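Local atomic coordinates of oligopeptide ABC transporter, periplasmic oligopeptide-binding protein, putative (Thermotoga maritima MSB8, PDB entry 5IPW), a protein that probably binds oligopeptides in the periplasm and hands them to an ABC transporter for passage across the cell membrane. Residues G325-K330 with N604-P609; H193-F198 with D226-L231; A5-Y10 with E45-V50. One frame throughout, in Å; residues are numbered along the deposited sequence.

How the contacts relate
Contact 3 comes first along the chain, then contact 2, then contact 1, each closing before the next opens. They are separate patches: about 36 Å divides the centres of contacts 1 and 2, about 28 Å those of contacts 1 and 3, and about 30 Å those of contacts 2 and 3. Contacts 1 and 3 approach most closely, nearest atoms about 8 Å apart. Contact 3 sets helix 7-14 on strand 48-51, and Glu54, a few residues beyond that strand, pairs with Arg606 of contact 1; the start of the chain thus reaches the segment near its end. Contact 2 joins two helix ends elsewhere. Contact 1 spans 274 residues, the other two about 30 each.

Contact 1 (G325-K330 with N604-P609); sequences GYRVLK and NFRNVP
Arg327 lays its guanidinium flat on that of Arg606, an arginine-arginine stack with centres 3.7 Å apart and planes at 10°. The setting is the mixed sheet in which strand 326-333 runs antiparallel to strand 599-602; the chain leaving the latter strand turns into 604-609 and comes to meet Arg327. From CG to NE the Arg327 chain is extended, which carries the charged end across to the other segment. There NH2 donates to Phe605 O, 2.8 Å away and in the guanidinium plane, with a nearly straight N-H...O angle of 167°; NH1 adds a weak bond to the same oxygen. The like charges are probably eased by carbonyls round Arg327 and, for Arg606, by the carboxylate of Glu54. Arg327 NH1 also binds Lys602 O, whereas Arg606 gives NH2 to Asn603 O and forms its salt bridge to Glu54 through NH1. Arg327 NH1 and Arg606 NH2, 3.5 Å apart, are both donors and do not bond to each other.

Two residues along the strand the contact becomes apolar. Leu329 and Val608 cross at about a right angle, and Leu329 CD1 meets Val608 CG1 at 3.4 Å; CG1, anti to the valine backbone N (chi1 -173°), is the branch that reaches the leucine. The other branch of the leucine, CD2, lies 4.0 Å from Pro609 O, a carbonyl that accepts from Trp331 NE1. Water 1, in the guanidinium plane of Arg327, bridges to Val608: it takes a weak bond from Arg327 NH2 and donates to Val608 O at 2.6 Å.

Contact 2 (H193-F198 with D226-L231); sequences HYLKQF and DKNDFL
The ring of Phe198 lies between two aliphatic chains, with Lys227 over one face and its own neighbour Gln197 over the other. Lys227 CG sits 3.5 Å from the centroid of the Phe198 ring and 13° off the ring normal, a CH-pi contact; on the opposite face Gln197 CG stands 3.4 Å above the plane of Phe198, over its centre. The Tyr194 ring is met at its edge instead, where CE2 comes within 3.9 Å of Lys227 O.

Lys227 crosses the phenylalanine at about a right angle. A bend at chi2 (-63°) places CD near both Phe198 CZ and Tyr194 OH, the latter 3.6 Å from Lys227 CD. The ammonium donates a hydrogen bond to water 2, with NZ 2.9 Å from its oxygen, and this water is also weakly linked to Tyr194 OH. The stronger partner of that hydroxyl is Asn233 ND2, which serves Lys227 O as well.

Within the family 5 solute-binding region, two helix ends meet here: the helix that begins at residue 192 passes into a 3-10 turn that holds Phe198, and helix 220-227 stops at Lys227, Asn228 being the first residue to leave it. Gln197 NE2 ties the 3-10 turn back to Tyr194 O at 3.0 Å, which, with Lys211 at OE1, probably helps to keep the glutamine chain over the ring. An alanine at Phe198 would probably open a gap between Lys227 and Gln197, leaving the lysine methylenes without the flat ring they rest on.

Beside the ring, Leu195 and Asn228 cross at about a right angle. Leu195 CD1 faces Asn228 OD1 at 3.3 Å while CD2 rests against the asparagine CB, and Phe134 of helix 129-140 packs on the same leucine.

Contact 3 (A5-Y10 with E45-V50); sequences ATPEEY and EEPLVV
Val49 holds CG1 anti to its backbone N (chi1 -179°) and Tyr10 holds CG likewise (chi1 175°), and with these torsions the valine methyl comes over one face of the tyrosine ring, Val49 CG1 lying 4.0 Å from Tyr10 CG. The other methyl, CG2, stands beside the valine backbone N and goes to the start of the helix, where it is 3.6 Å from Pro7 N and equally near Thr6 C. A single branched side chain thus touches the first turn of helix 7-14 at two places.

Pro7, in the first turn, extends the apolar patch. Its ring crosses that of Pro47 at about a right angle, with Pro7 CG 4.1 Å from Pro47 CD, and Pro7 CD lies 3.4 Å from Pro47 O. Thr6 occupies the N-cap position, although its side chain makes no capping bond; the turn is closed by the backbone, Tyr10 N donating to Thr6 O at 2.7 Å. With CG2 anti to the backbone N, the threonine methyl lies close to the carboxylate of Glu46, on the side of OE1.

The other carboxylate oxygen of Glu46, OE2, forms a salt bridge with Lys100, a charge that probably also eases the nearness of Glu8, whose OE1 is 4.9 Å from Glu46 OE1.

Strand 48-51 is the middle member of a three-stranded mixed sheet, antiparallel to strand 2-4 and parallel to strand 263-265. Strand 2-4 is joined to helix 7-14 by the short turn at Ala5 and Thr6, so the chain leaves the sheet and folds back over its central strand, while strand 94-105 contributes Pro96 against Ala5 and Leu48.

Contact 1 (G325-K330 with N604-P609)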
loop_
_atom_site.group_PDB
_atom_site.type_symbol
_atom_site.label_atom_id
_atom_site.label_comp_id
_atom_site.label_asym_id
_atom_site.label_seq_id
_atom_site.Cartn_x
_atom_site.Cartn_y
_atom_site.Cartn_z
ATOM N N GLY A 325 26.175 7.180 -13.809
ATOM C CA GLY A 325 25.304 7.911 -14.729
ATOM C C GLY A 325 23.828 7.853 -14.354
ATOM O O GLY A 325 22.965 7.757 -15.227
ATOM N N TYR A 326 23.545 7.921 -13.056
ATOM C CA TYR A 326 22.187 7.819 -12.553
ATOM C C TYR A 326 21.994 8.728 -11.351
ATOM O O TYR A 326 22.940 9.328 -10.862
ATOM C CB TYR A 326 21.851 6.366 -12.173
ATOM C CG TYR A 326 22.640 5.815 -11.000
ATOM C CD1 TYR A 326 22.248 6.066 -9.696
ATOM C CD2 TYR A 326 23.782 5.037 -11.207
ATOM C CE1 TYR A 326 22.968 5.564 -8.627
ATOM C CE2 TYR A 326 24.509 4.525 -10.144
ATOM C CZ TYR A 326 24.108 4.793 -8.859
ATOM O OH TYR A 326 24.839 4.301 -7.806
ATOM N N ARG A 327 20.756 8.823 -10.884
ATOM C CA ARG A 327 20.441 9.594 -9.691
ATOM C C ARG A 327 19.690 8.713 -8.716
ATOM O O ARG A 327 19.049 7.743 -9.115
ATOM C CB ARG A 327 19.624 10.847 -10.039
ATOM C CG ARG A 327 18.237 10.594 -10.609
ATOM C CD ARG A 327 17.741 11.821 -11.367
ATOM N NE ARG A 327 16.422 11.644 -11.976
ATOM C CZ ARG A 327 16.176 10.880 -13.034
ATOM N NH1 ARG A 327 17.152 10.183 -13.607
ATOM N NH2 ARG A 327 14.942 10.797 -13.519
ATOM N N VAL A 328 19.803 9.044 -7.435
ATOM C CA VAL A 328 19.134 8.308 -6.379
ATOM C C VAL A 328 17.903 9.089 -5.961
ATOM O O VAL A 328 17.998 10.246 -5.539
ATOM C CB VAL A 328 20.049 8.106 -5.157
ATOM C CG1 VAL A 328 19.276 7.511 -3.990
ATOM C CG2 VAL A 328 21.220 7.202 -5.517
ATOM N N LEU A 329 16.749 8.445 -6.068
ATOM C CA LEU A 329 15.489 9.080 -5.736
ATOM C C LEU A 329 15.169 8.802 -4.275
ATOM O O LEU A 329 15.137 7.644 -3.842
ATOM C CB LEU A 329 14.381 8.582 -6.672
ATOM C CG LEU A 329 14.692 8.873 -8.145
ATOM C CD1 LEU A 329 13.848 8.017 -9.065
ATOM C CD2 LEU A 329 14.493 10.343 -8.459
ATOM N N LYS A 330 14.938 9.879 -3.527
ATOM C CA LYS A 330 14.735 9.808 -2.084
ATOM C C LYS A 330 13.288 9.472 -1.751
ATOM O O LYS A 330 12.606 10.233 -1.065
ATOM C CB LYS A 330 15.132 11.138 -1.412
ATOM C CG LYS A 330 16.575 11.213 -0.940
ATOM C CD LYS A 330 17.528 11.651 -2.037
ATOM C CE LYS A 330 18.980 11.507 -1.594
ATOM N NZ LYS A 330 19.916 11.701 -2.737
ATOM N N ASN A 604 19.096 9.717 -18.167
ATOM C CA ASN A 604 18.313 9.841 -19.395
ATOM C C ASN A 604 16.976 9.094 -19.316
ATOM O O ASN A 604 16.286 8.921 -20.326
ATOM C CB ASN A 604 19.128 9.367 -20.600
ATOM C CG ASN A 604 19.333 7.862 -20.628
ATOM O OD1 ASN A 604 19.404 7.202 -19.582
ATOM N ND2 ASN A 604 19.433 7.307 -21.838
ATOM N N PHE A 605 16.631 8.657 -18.105
ATOM C CA PHE A 605 15.386 7.968 -17.838
ATOM C C PHE A 605 14.481 8.924 -17.070
ATOM O O PHE A 605 14.770 9.287 -15.925
ATOM C CB PHE A 605 15.637 6.696 -17.034
ATOM C CG PHE A 605 14.478 5.747 -17.047
ATOM C CD1 PHE A 605 13.438 5.895 -16.149
ATOM C CD2 PHE A 605 14.419 4.722 -17.981
ATOM C CE1 PHE A 605 12.362 5.027 -16.170
ATOM C CE2 PHE A 605 13.354 3.845 -18.004
ATOM C CZ PHE A 605 12.322 3.997 -17.094
ATOM N N ARG A 606 13.380 9.317 -17.700
ATOM C CA ARG A 606 12.648 10.505 -17.294
ATOM C C ARG A 606 11.206 10.234 -16.918
ATOM O O ARG A 606 10.736 9.102 -17.027
ATOM C CB ARG A 606 12.732 11.530 -18.423
ATOM C CG ARG A 606 14.102 12.173 -18.525
ATOM C CD ARG A 606 14.321 13.099 -17.343
ATOM N NE ARG A 606 15.622 12.916 -16.726
ATOM C CZ ARG A 606 16.024 13.528 -15.612
ATOM N NH1 ARG A 606 15.227 14.368 -14.964
ATOM N NH2 ARG A 606 17.245 13.294 -15.141
ATOM N N ASN A 607 10.522 11.288 -16.460
ATOM C CA ASN A 607 9.137 11.224 -15.967
ATOM C C ASN A 607 9.009 10.359 -14.714
ATOM O O ASN A 607 7.939 9.814 -14.433
ATOM C CB ASN A 607 8.154 10.756 -17.066
ATOM C CG ASN A 607 7.717 11.885 -18.004
ATOM O OD1 ASN A 607 7.908 13.062 -17.733
ATOM N ND2 ASN A 607 7.114 11.512 -19.111
ATOM N N VAL A 608 10.102 10.249 -13.958
ATOM C CA VAL A 608 10.099 9.538 -12.682
ATOM C C VAL A 608 10.021 10.584 -11.574
ATOM O O VAL A 608 10.856 11.482 -11.533
ATOM C CB VAL A 608 11.376 8.693 -12.478
ATOM C CG1 VAL A 608 11.260 7.846 -11.225
ATOM C CG2 VAL A 608 11.630 7.783 -13.677
ATOM N N PRO A 609 9.024 10.472 -10.673
ATOM C CA PRO A 609 8.854 11.451 -9.593
ATOM C C PRO A 609 10.030 11.518 -8.628
ATOM O O PRO A 609 10.544 10.485 -8.212
ATOM C CB PRO A 609 7.607 10.959 -8.839
ATOM C CG PRO A 609 6.936 10.014 -9.748
ATOM C CD PRO A 609 7.976 9.442 -10.654
HETATM O O HOH W 1 12.164 11.925 -13.734
#

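Contact 2 (H193-F198 with D226-L231)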
loop_
_atom_site.group_PDB
_atom_site.type_symbol
_atom_site.label_atom_id
_atom_site.label_comp_id
_atom_site.label_asym_id
_atom_site.label_seq_id
_atom_site.Cartn_x
_atom_site.Cartn_y
_atom_site.Cartn_z
ATOM N N HIS A 193 -13.275 -13.814 -24.113
ATOM C CA HIS A 193 -13.178 -14.351 -25.476
ATOM C C HIS A 193 -12.039 -15.364 -25.613
ATOM O O HIS A 193 -12.112 -16.274 -26.443
ATOM C CB HIS A 193 -13.026 -13.221 -26.501
ATOM C CG HIS A 193 -11.665 -12.599 -26.529
ATOM N ND1 HIS A 193 -11.254 -11.659 -25.606
ATOM C CD2 HIS A 193 -10.623 -12.776 -27.376
ATOM C CE1 HIS A 193 -10.014 -11.289 -25.879
ATOM N NE2 HIS A 193 -9.610 -11.950 -26.953
ATOM N N TYR A 194 -10.994 -15.192 -24.802
ATOM C CA TYR A 194 -9.863 -16.111 -24.774
ATOM C C TYR A 194 -10.041 -17.230 -23.752
ATOM O O TYR A 194 -9.689 -18.369 -24.035
ATOM C CB TYR A 194 -8.563 -15.361 -24.461
ATOM C CG TYR A 194 -7.347 -16.266 -24.327
ATOM C CD1 TYR A 194 -6.743 -16.831 -25.447
ATOM C CD2 TYR A 194 -6.804 -16.557 -23.075
ATOM C CE1 TYR A 194 -5.636 -17.663 -25.325
ATOM C CE2 TYR A 194 -5.693 -17.381 -22.942
ATOM C CZ TYR A 194 -5.117 -17.936 -24.066
ATOM O OH TYR A 194 -4.023 -18.750 -23.930
ATOM N N LEU A 195 -10.565 -16.904 -22.572
ATOM C CA LEU A 195 -10.556 -17.844 -21.445
ATOM C C LEU A 195 -11.722 -18.837 -21.382
ATOM O O LEU A 195 -11.583 -19.914 -20.792
ATOM C CB LEU A 195 -10.481 -17.080 -20.124
ATOM C CG LEU A 195 -9.118 -16.457 -19.838
ATOM C CD1 LEU A 195 -9.201 -15.548 -18.626
ATOM C CD2 LEU A 195 -8.059 -17.525 -19.625
ATOM N N LYS A 196 -12.860 -18.481 -21.975
ATOM C CA LYS A 196 -14.058 -19.331 -21.916
ATOM C C LYS A 196 -13.830 -20.747 -22.457
ATOM O O LYS A 196 -14.507 -21.684 -22.031
ATOM C CB LYS A 196 -15.226 -18.679 -22.655
ATOM C CG LYS A 196 -15.952 -17.635 -21.835
ATOM C CD LYS A 196 -17.105 -17.026 -22.613
ATOM C CE LYS A 196 -18.021 -16.234 -21.689
ATOM N NZ LYS A 196 -19.173 -15.614 -22.406
ATOM N N GLN A 197 -12.890 -20.902 -23.391
ATOM C CA GLN A 197 -12.548 -22.228 -23.928
ATOM C C GLN A 197 -11.950 -23.171 -22.875
ATOM O O GLN A 197 -11.897 -24.376 -23.095
ATOM C CB GLN A 197 -11.580 -22.108 -25.105
ATOM C CG GLN A 197 -10.207 -21.582 -24.731
ATOM C CD GLN A 197 -9.310 -21.488 -25.934
ATOM O OE1 GLN A 197 -9.089 -22.484 -26.617
ATOM N NE2 GLN A 197 -8.800 -20.294 -26.216
ATOM N N PHE A 198 -11.492 -22.610 -21.754
ATOM C CA PHE A 198 -10.917 -23.374 -20.644
ATOM C C PHE A 198 -11.854 -23.489 -19.435
ATOM O O PHE A 198 -11.456 -23.997 -18.385
ATOM C CB PHE A 198 -9.614 -22.708 -20.200
ATOM C CG PHE A 198 -8.651 -22.466 -21.320
ATOM C CD1 PHE A 198 -8.101 -23.530 -22.018
ATOM C CD2 PHE A 198 -8.294 -21.180 -21.682
ATOM C CE1 PHE A 198 -7.209 -23.317 -23.055
ATOM C CE2 PHE A 198 -7.405 -20.960 -22.723
ATOM C CZ PHE A 198 -6.863 -22.029 -23.411
ATOM N N ASP A 226 -3.093 -21.607 -15.560
ATOM C CA ASP A 226 -1.920 -21.496 -16.441
ATOM C C ASP A 226 -2.199 -20.574 -17.604
ATOM O O ASP A 226 -1.323 -19.820 -18.039
ATOM C CB ASP A 226 -1.494 -22.859 -17.007
ATOM C CG ASP A 226 -0.374 -23.500 -16.212
ATOM O OD1 ASP A 226 -0.336 -23.334 -14.971
ATOM O OD2 ASP A 226 0.469 -24.179 -16.842
ATOM N N LYS A 227 -3.417 -20.667 -18.119
ATOM C CA LYS A 227 -3.851 -19.825 -19.217
ATOM C C LYS A 227 -4.119 -18.394 -18.766
ATOM O O LYS A 227 -3.832 -17.454 -19.499
ATOM C CB LYS A 227 -5.099 -20.424 -19.872
ATOM C CG LYS A 227 -4.830 -21.750 -20.564
ATOM C CD LYS A 227 -3.844 -21.597 -21.708
ATOM C CE LYS A 227 -3.517 -22.932 -22.347
ATOM N NZ LYS A 227 -2.361 -22.802 -23.274
ATOM N N ASN A 228 -4.649 -18.231 -17.561
ATOM C CA ASN A 228 -4.936 -16.902 -17.036
ATOM C C ASN A 228 -3.760 -16.363 -16.225
ATOM O O ASN A 228 -3.952 -15.546 -15.333
ATOM C CB ASN A 228 -6.218 -16.921 -16.188
ATOM C CG ASN A 228 -6.743 -15.522 -15.884
ATOM O OD1 ASN A 228 -6.632 -14.606 -16.706
ATOM N ND2 ASN A 228 -7.319 -15.350 -14.698
ATOM N N ASP A 229 -2.549 -16.816 -16.551
ATOM C CA ASP A 229 -1.328 -16.410 -15.854
ATOM C C ASP A 229 -0.655 -15.287 -16.637
ATOM O O ASP A 229 -0.060 -15.531 -17.691
ATOM C CB ASP A 229 -0.382 -17.616 -15.738
ATOM C CG ASP A 229 0.816 -17.345 -14.849
ATOM O OD1 ASP A 229 1.410 -16.253 -14.936
ATOM O OD2 ASP A 229 1.185 -18.237 -14.062
ATOM N N PHE A 230 -0.729 -14.065 -16.109
ATOM C CA PHE A 230 -0.197 -12.885 -16.801
ATOM C C PHE A 230 1.316 -12.923 -17.017
ATOM O O PHE A 230 1.834 -12.254 -17.902
ATOM C CB PHE A 230 -0.548 -11.608 -16.037
ATOM C CG PHE A 230 0.376 -11.321 -14.897
ATOM C CD1 PHE A 230 1.530 -10.565 -15.098
ATOM C CD2 PHE A 230 0.116 -11.817 -13.628
ATOM C CE1 PHE A 230 2.392 -10.294 -14.048
ATOM C CE2 PHE A 230 0.978 -11.555 -12.575
ATOM C CZ PHE A 230 2.118 -10.793 -12.785
ATOM N N LEU A 231 2.012 -13.678 -16.177
ATOM C CA LEU A 231 3.465 -13.763 -16.195
ATOM C C LEU A 231 3.930 -14.835 -17.166
ATOM O O LEU A 231 4.829 -14.605 -17.965
ATOM C CB LEU A 231 3.955 -14.091 -14.781
ATOM C CG LEU A 231 5.454 -14.101 -14.463
ATOM C CD1 LEU A 231 6.031 -12.695 -14.510
ATOM C CD2 LEU A 231 5.682 -14.701 -13.086
HETATM O O HOH W 2 -1.017 -20.428 -24.169
#

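Contact 3 (A5-Y10 with E45-V50)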
loop_
_atom_site.group_PDB
_atom_site.type_symbol
_atom_site.label_atom_id
_atom_site.label_comp_id
_atom_site.label_asym_id
_atom_site.label_seq_id
_atom_site.Cartn_x
_atom_site.Cartn_y
_atom_site.Cartn_z
ATOM N N ALA A 5 -9.865 12.696 -17.726
ATOM C CA ALA A 5 -10.716 11.533 -17.936
ATOM C C ALA A 5 -10.897 11.221 -19.407
ATOM O O ALA A 5 -11.116 10.072 -19.760
ATOM C CB ALA A 5 -12.071 11.748 -17.290
ATOM N N THR A 6 -10.795 12.243 -20.253
ATOM C CA THR A 6 -11.167 12.153 -21.663
ATOM C C THR A 6 -10.469 13.303 -22.388
ATOM O O THR A 6 -10.109 14.296 -21.754
ATOM C CB THR A 6 -12.703 12.257 -21.756
ATOM O OG1 THR A 6 -13.282 10.999 -21.380
ATOM C CG2 THR A 6 -13.198 12.637 -23.136
ATOM N N PRO A 7 -10.240 13.178 -23.702
ATOM C CA PRO A 7 -9.718 14.351 -24.412
ATOM C C PRO A 7 -10.642 15.583 -24.333
ATOM O O PRO A 7 -10.166 16.704 -24.164
ATOM C CB PRO A 7 -9.582 13.862 -25.853
ATOM C CG PRO A 7 -9.425 12.393 -25.736
ATOM C CD PRO A 7 -10.249 11.981 -24.554
ATOM N N GLU A 8 -11.944 15.374 -24.477
ATOM C CA GLU A 8 -12.916 16.437 -24.249
ATOM C C GLU A 8 -12.798 17.032 -22.840
ATOM O O GLU A 8 -12.749 18.253 -22.686
ATOM C CB GLU A 8 -14.334 15.924 -24.491
ATOM C CG GLU A 8 -15.357 17.025 -24.731
ATOM C CD GLU A 8 -16.787 16.547 -24.516
ATOM O OE1 GLU A 8 -17.339 15.864 -25.413
ATOM O OE2 GLU A 8 -17.361 16.858 -23.446
ATOM N N GLU A 9 -12.751 16.182 -21.818
ATOM C CA GLU A 9 -12.606 16.668 -20.443
ATOM C C GLU A 9 -11.269 17.362 -20.200
ATOM O O GLU A 9 -11.194 18.319 -19.423
ATOM C CB GLU A 9 -12.772 15.528 -19.439
ATOM C CG GLU A 9 -14.177 14.952 -19.363
ATOM C CD GLU A 9 -15.230 16.001 -19.028
ATOM O OE1 GLU A 9 -15.046 16.754 -18.039
ATOM O OE2 GLU A 9 -16.236 16.075 -19.772
ATOM N N TYR A 10 -10.212 16.875 -20.850
ATOM C CA TYR A 10 -8.903 17.524 -20.770
ATOM C C TYR A 10 -8.997 18.926 -21.344
ATOM O O TYR A 10 -8.464 19.879 -20.780
ATOM C CB TYR A 10 -7.826 16.709 -21.521
ATOM C CG TYR A 10 -6.475 17.386 -21.575
ATOM C CD1 TYR A 10 -5.677 17.472 -20.443
ATOM C CD2 TYR A 10 -6.006 17.956 -22.756
ATOM C CE1 TYR A 10 -4.449 18.101 -20.479
ATOM C CE2 TYR A 10 -4.775 18.591 -22.803
ATOM C CZ TYR A 10 -4.000 18.660 -21.658
ATOM O OH TYR A 10 -2.764 19.288 -21.692
ATOM N N GLU A 45 -12.435 5.393 -28.523
ATOM C CA GLU A 45 -12.999 6.669 -28.950
ATOM C C GLU A 45 -12.570 7.769 -27.996
ATOM O O GLU A 45 -12.310 8.877 -28.414
ATOM C CB GLU A 45 -14.519 6.594 -29.022
ATOM C CG GLU A 45 -15.023 5.815 -30.230
ATOM C CD GLU A 45 -16.544 5.721 -30.303
ATOM O OE1 GLU A 45 -17.247 6.291 -29.427
ATOM O OE2 GLU A 45 -17.037 5.065 -31.246
ATOM N N GLU A 46 -12.483 7.440 -26.717
ATOM C CA GLU A 46 -12.102 8.393 -25.692
ATOM C C GLU A 46 -11.002 7.789 -24.800
ATOM O O GLU A 46 -11.287 7.272 -23.713
ATOM C CB GLU A 46 -13.327 8.778 -24.857
ATOM C CG GLU A 46 -14.466 9.431 -25.644
ATOM C CD GLU A 46 -15.510 10.077 -24.738
ATOM O OE1 GLU A 46 -15.586 11.325 -24.699
ATOM O OE2 GLU A 46 -16.242 9.338 -24.047
ATOM N N PRO A 47 -9.737 7.849 -25.259
ATOM C CA PRO A 47 -8.634 7.315 -24.457
ATOM C C PRO A 47 -8.420 8.093 -23.165
ATOM O O PRO A 47 -8.797 9.254 -23.076
ATOM C CB PRO A 47 -7.415 7.497 -25.373
ATOM C CG PRO A 47 -7.790 8.609 -26.288
ATOM C CD PRO A 47 -9.257 8.416 -26.534
ATOM N N LEU A 48 -7.824 7.451 -22.170
ATOM C CA LEU A 48 -7.378 8.157 -20.978
ATOM C C LEU A 48 -6.292 9.133 -21.389
ATOM O O LEU A 48 -5.525 8.860 -22.305
ATOM C CB LEU A 48 -6.874 7.168 -19.923
ATOM C CG LEU A 48 -6.243 7.755 -18.657
ATOM C CD1 LEU A 48 -7.229 8.586 -17.861
ATOM C CD2 LEU A 48 -5.689 6.641 -17.787
ATOM N N VAL A 49 -6.259 10.292 -20.746
ATOM C CA VAL A 49 -5.286 11.325 -21.072
ATOM C C VAL A 49 -4.388 11.504 -19.872
ATOM O O VAL A 49 -4.862 11.713 -18.759
ATOM C CB VAL A 49 -5.963 12.661 -21.428
ATOM C CG1 VAL A 49 -4.924 13.711 -21.795
ATOM C CG2 VAL A 49 -6.939 12.458 -22.579
ATOM N N VAL A 50 -3.083 11.409 -20.104
ATOM C CA VAL A 50 -2.119 11.368 -19.022
ATOM C C VAL A 50 -1.199 12.564 -19.099
ATOM O O VAL A 50 -0.623 12.831 -20.139
ATOM C CB VAL A 50 -1.323 10.067 -19.091
ATOM C CG1 VAL A 50 -0.217 10.031 -18.037
ATOM C CG2 VAL A 50 -2.280 8.911 -18.902
#